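Local coordinates for protein URE2 (Lodderomyces elongisporus NRRL YB-4239, PDB 4EXJ) that is of unknown function but belongs to the glutathione S-transferase superfamily and may act as a transferase or transcription regulator, at residues K16-P27 / S68-Y79. Sequence-based numbering, arbitrary orientation. Where two conformers were deposited one is given.
Sequences KPLVLGKLLNAP and SNNILLYIADTY
K16 leaves its helix with CG anti to the carbonyl carbon (chi1 -71°) and bends at chi3, which carries its ammonium group to the amide of N69. K16 NZ donates to N69 OD1 at 2.7 Å. The donor is tilted 35° from the carbonyl plane. K16 NZ also reaches N13 OD1. Q106, on helix 93-120, accepts from both K16 NZ and N69 ND2, so the pair is tied to the C-terminal domain. S68 OG lies against K16 CB and P17 CD, but its hydrogen bond goes to N13 O.

Below this polar end the interface is apolar. P17 CB rests on two isoleucines, meeting the CG2 branch of I71 at a tight 3.5 Å and the CD1 end of I75 at 3.6 Å. L20 has CG anti to its backbone N. This brings CD2 to I75 CG2 at 3.6 Å, and the two side chains lie antiparallel alongside each other. L72 CD2 reaches back to L20 CB and K16 O. L24 CD1 touches the same CG2 of I75 and also Y79 CB.

A Schellman motif at N25, with positive phi, closes the first helix, and the chain then turns along Y79. A26 CB sits over one face of the Y79 ring, 4.0 Å from CG, while P27 CG approaches CE1 obliquely at 3.5 Å. One water joins P27 O to Y79 OH.

The axes of the two helical segments approach to 9.0 Å and cross at -15°, nearly parallel. I75 and Y79 also touch I28 of the sheet, and N70 and Y74 meet the second subunit. These are the first and last helices of the thioredoxin-like N-terminal domain of glutathione S-transferases, side by side on one face of its four-stranded mixed sheet.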
loop_
_atom_site.group_PDB
_atom_site.type_symbol
_atom_site.label_atom_id
_atom_site.label_comp_id
_atom_site.label_asym_id
_atom_site.label_seq_id
_atom_site.Cartn_x
_atom_site.Cartn_y
_atom_site.Cartn_z
ATOM N N LYS B 16 0.742 3.496 14.354
ATOM C CA LYS B 16 -0.651 3.334 13.956
ATOM C C LYS B 16 -1.421 2.295 14.783
ATOM O O LYS B 16 -2.444 2.614 15.393
ATOM C CB LYS B 16 -0.733 3.015 12.480
ATOM C CG LYS B 16 -0.393 4.191 11.587
ATOM C CD LYS B 16 -0.662 3.836 10.140
ATOM C CE LYS B 16 0.402 4.336 9.256
ATOM N NZ LYS B 16 0.584 3.577 7.976
ATOM N N PRO B 17 -0.951 1.036 14.796
ATOM C CA PRO B 17 -1.683 0.030 15.574
ATOM C C PRO B 17 -1.548 0.261 17.078
ATOM O O PRO B 17 -2.419 -0.124 17.851
ATOM C CB PRO B 17 -1.046 -1.312 15.125
ATOM C CG PRO B 17 0.290 -0.944 14.560
ATOM C CD PRO B 17 0.190 0.475 14.047
ATOM N N LEU B 18 -0.511 0.962 17.482
ATOM C CA LEU B 18 -0.351 1.333 18.850
ATOM C C LEU B 18 -1.452 2.263 19.316
ATOM O O LEU B 18 -2.086 2.029 20.300
ATOM C CB LEU B 18 0.978 2.046 18.980
ATOM C CG LEU B 18 1.414 2.577 20.328
ATOM C CD1 LEU B 18 1.612 1.435 21.238
ATOM C CD2 LEU B 18 2.729 3.318 20.162
ATOM N N VAL B 19 -1.711 3.291 18.541
ATOM C CA VAL B 19 -2.837 4.173 18.836
ATOM C C VAL B 19 -4.171 3.405 18.893
ATOM O O VAL B 19 -4.941 3.569 19.839
ATOM C CB VAL B 19 -2.943 5.327 17.811
ATOM C CG1 VAL B 19 -4.273 6.078 17.935
ATOM C CG2 VAL B 19 -1.741 6.282 17.968
ATOM N N LEU B 20 -4.466 2.607 17.859
ATOM C CA LEU B 20 -5.740 1.873 17.843
ATOM C C LEU B 20 -5.884 0.934 19.046
ATOM O O LEU B 20 -6.926 0.924 19.704
ATOM C CB LEU B 20 -5.928 1.085 16.543
ATOM C CG LEU B 20 -7.236 0.283 16.509
ATOM C CD1 LEU B 20 -8.421 1.188 16.581
ATOM C CD2 LEU B 20 -7.292 -0.514 15.213
ATOM N N GLY B 21 -4.850 0.154 19.327
ATOM C CA GLY B 21 -4.891 -0.769 20.475
ATOM C C GLY B 21 -5.205 -0.046 21.777
ATOM O O GLY B 21 -6.009 -0.514 22.585
ATOM N N LYS B 22 -4.556 1.091 21.988
ATOM C CA LYS B 22 -4.807 1.884 23.197
ATOM C C LYS B 22 -6.199 2.509 23.244
ATOM O O LYS B 22 -6.836 2.513 24.298
ATOM C CB LYS B 22 -3.730 2.943 23.371
ATOM C CG LYS B 22 -2.361 2.328 23.593
ATOM C CD LYS B 22 -1.427 3.276 24.323
ATOM C CE LYS B 22 -0.417 2.497 25.155
ATOM N NZ LYS B 22 0.142 3.345 26.244
ATOM N N LEU B 23 -6.691 3.016 22.115
ATOM C CA LEU B 23 -8.055 3.570 22.071
ATOM C C LEU B 23 -9.099 2.527 22.441
ATOM O O LEU B 23 -10.142 2.862 23.006
ATOM C CB LEU B 23 -8.389 4.150 20.691
ATOM C CG LEU B 23 -7.649 5.431 20.289
ATOM C CD1 LEU B 23 -8.086 5.837 18.882
ATOM C CD2 LEU B 23 -7.925 6.553 21.274
ATOM N N LEU B 24 -8.815 1.275 22.113
ATOM C CA LEU B 24 -9.736 0.170 22.370
ATOM C C LEU B 24 -9.533 -0.461 23.734
ATOM O O LEU B 24 -10.308 -1.333 24.137
ATOM C CB LEU B 24 -9.524 -0.935 21.328
ATOM C CG LEU B 24 -10.074 -0.669 19.931
ATOM C CD1 LEU B 24 -9.573 -1.710 18.909
ATOM C CD2 LEU B 24 -11.608 -0.608 19.980
ATOM N N ASN B 25 -8.477 -0.052 24.425
ATOM C CA ASN B 25 -8.000 -0.796 25.590
ATOM C C ASN B 25 -7.941 -2.283 25.312
ATOM O O ASN B 25 -8.412 -3.091 26.111
ATOM C CB ASN B 25 -8.865 -0.514 26.812
ATOM C CG ASN B 25 -8.502 0.796 27.477
ATOM O OD1 ASN B 25 -7.435 0.922 28.079
ATOM N ND2 ASN B 25 -9.381 1.786 27.360
ATOM N N ALA B 26 -7.366 -2.635 24.164
ATOM C CA ALA B 26 -7.266 -4.023 23.743
ATOM C C ALA B 26 -6.226 -4.748 24.563
ATOM O O ALA B 26 -5.241 -4.150 25.015
ATOM C CB ALA B 26 -6.922 -4.116 22.254
ATOM N N PRO B 27 -6.450 -6.048 24.766
ATOM C CA PRO B 27 -5.535 -6.888 25.522
ATOM C C PRO B 27 -4.297 -7.184 24.693
ATOM O O PRO B 27 -4.058 -8.320 24.295
ATOM C CB PRO B 27 -6.355 -8.156 25.763
ATOM C CG PRO B 27 -7.304 -8.218 24.610
ATOM C CD PRO B 27 -7.643 -6.782 24.306
ATOM N N SER B 68 1.596 -2.304 8.686
ATOM C CA SER B 68 0.914 -1.462 9.634
ATOM C C SER B 68 -0.585 -1.295 9.351
ATOM O O SER B 68 -1.398 -1.426 10.264
ATOM C CB SER B 68 1.604 -0.096 9.675
ATOM O OG SER B 68 1.179 0.606 10.814
ATOM N N ASN B 69 -0.949 -0.942 8.117
ATOM C CA ASN B 69 -2.368 -0.660 7.851
ATOM C C ASN B 69 -3.207 -1.937 7.825
ATOM O O ASN B 69 -4.395 -1.926 8.142
ATOM C CB ASN B 69 -2.554 0.194 6.589
ATOM C CG ASN B 69 -2.112 1.610 6.819
ATOM O OD1 ASN B 69 -1.588 1.917 7.885
ATOM N ND2 ASN B 69 -2.329 2.488 5.847
ATOM N N ASN B 70 -2.563 -3.051 7.500
ATOM C CA ASN B 70 -3.191 -4.362 7.680
ATOM C C ASN B 70 -3.414 -4.725 9.164
ATOM O O ASN B 70 -4.423 -5.302 9.541
ATOM C CB ASN B 70 -2.307 -5.423 7.021
ATOM C CG ASN B 70 -2.882 -6.800 7.176
ATOM O OD1 ASN B 70 -4.024 -7.046 6.793
ATOM N ND2 ASN B 70 -2.115 -7.694 7.776
ATOM N N ILE B 71 -2.446 -4.407 10.009
ATOM C CA ILE B 71 -2.610 -4.633 11.428
ATOM C C ILE B 71 -3.758 -3.768 11.952
ATOM O O ILE B 71 -4.528 -4.217 12.783
ATOM C CB ILE B 71 -1.298 -4.376 12.172
ATOM C CG1 ILE B 71 -0.251 -5.387 11.685
ATOM C CG2 ILE B 71 -1.521 -4.434 13.694
ATOM C CD1 ILE B 71 1.213 -5.013 12.092
ATOM N N LEU B 72 -3.893 -2.539 11.456
ATOM C CA LEU B 72 -5.055 -1.736 11.820
ATOM C C LEU B 72 -6.338 -2.523 11.578
ATOM O O LEU B 72 -7.239 -2.558 12.433
ATOM C CB LEU B 72 -5.097 -0.407 11.037
ATOM C CG LEU B 72 -4.160 0.686 11.561
ATOM C CD1 LEU B 72 -4.212 1.926 10.649
ATOM C CD2 LEU B 72 -4.472 1.081 13.006
ATOM N N LEU B 73 -6.437 -3.108 10.385
ATOM C CA LEU B 73 -7.634 -3.884 10.009
ATOM C C LEU B 73 -7.826 -5.101 10.911
ATOM O O LEU B 73 -8.952 -5.408 11.339
ATOM C CB LEU B 73 -7.572 -4.304 8.541
ATOM C CG LEU B 73 -7.830 -3.139 7.582
ATOM C CD1 LEU B 73 -7.271 -3.378 6.175
ATOM C CD2 LEU B 73 -9.358 -2.891 7.541
ATOM N N TYR B 74 -6.731 -5.782 11.199
ATOM C CA TYR B 74 -6.775 -6.969 12.046
ATOM C C TYR B 74 -7.229 -6.631 13.455
ATOM O O TYR B 74 -8.079 -7.316 14.015
ATOM C CB TYR B 74 -5.416 -7.651 12.100
ATOM C CG TYR B 74 -5.429 -8.804 13.070
ATOM C CD1 TYR B 74 -5.803 -10.074 12.645
ATOM C CD2 TYR B 74 -5.123 -8.604 14.414
ATOM C CE1 TYR B 74 -5.842 -11.145 13.544
ATOM C CE2 TYR B 74 -5.156 -9.659 15.315
ATOM C CZ TYR B 74 -5.515 -10.923 14.870
ATOM O OH TYR B 74 -5.556 -11.967 15.777
ATOM N N ILE B 75 -6.666 -5.568 14.033
ATOM C CA ILE B 75 -7.023 -5.165 15.389
ATOM C C ILE B 75 -8.477 -4.734 15.472
ATOM O O ILE B 75 -9.190 -5.121 16.393
ATOM C CB ILE B 75 -6.094 -4.060 15.926
ATOM C CG1 ILE B 75 -4.699 -4.647 16.180
ATOM C CG2 ILE B 75 -6.697 -3.440 17.191
ATOM C CD1 ILE B 75 -3.581 -3.607 16.380
ATOM N N ALA B 76 -8.932 -3.972 14.485
ATOM C CA ALA B 76 -10.333 -3.588 14.445
ATOM C C ALA B 76 -11.240 -4.819 14.366
ATOM O O ALA B 76 -12.187 -4.945 15.139
ATOM C CB ALA B 76 -10.604 -2.633 13.302
ATOM N N ASP B 77 -10.946 -5.721 13.442
ATOM C CA ASP B 77 -11.804 -6.890 13.260
ATOM C C ASP B 77 -11.830 -7.721 14.534
ATOM O O ASP B 77 -12.877 -8.233 14.941
ATOM C CB ASP B 77 -11.307 -7.762 12.109
ATOM C CG ASP B 77 -12.251 -8.902 11.796
ATOM O OD1 ASP B 77 -13.320 -8.636 11.214
ATOM O OD2 ASP B 77 -11.923 -10.059 12.125
ATOM N N THR B 78 -10.668 -7.842 15.163
ATOM C CA THR B 78 -10.508 -8.756 16.278
ATOM C C THR B 78 -11.020 -8.176 17.600
ATOM O O THR B 78 -11.684 -8.883 18.356
ATOM C CB THR B 78 -9.040 -9.203 16.385
ATOM O OG1 THR B 78 -8.637 -9.788 15.141
ATOM C CG2 THR B 78 -8.839 -10.204 17.517
ATOM N N TYR B 79 -10.754 -6.893 17.853
ATOM C CA TYR B 79 -11.000 -6.269 19.166
ATOM C C TYR B 79 -12.030 -5.143 19.207
ATOM O O TYR B 79 -12.500 -4.758 20.281
ATOM C CB TYR B 79 -9.685 -5.763 19.762
ATOM C CG TYR B 79 -8.667 -6.850 19.963
ATOM C CD1 TYR B 79 -8.798 -7.773 21.000
ATOM C CD2 TYR B 79 -7.568 -6.953 19.122
ATOM C CE1 TYR B 79 -7.853 -8.773 21.185
ATOM C CE2 TYR B 79 -6.627 -7.946 19.301
ATOM C CZ TYR B 79 -6.776 -8.852 20.327
ATOM O OH TYR B 79 -5.828 -9.830 20.484
HETATM O O HOH W 1 -4.950 -10.709 23.228
#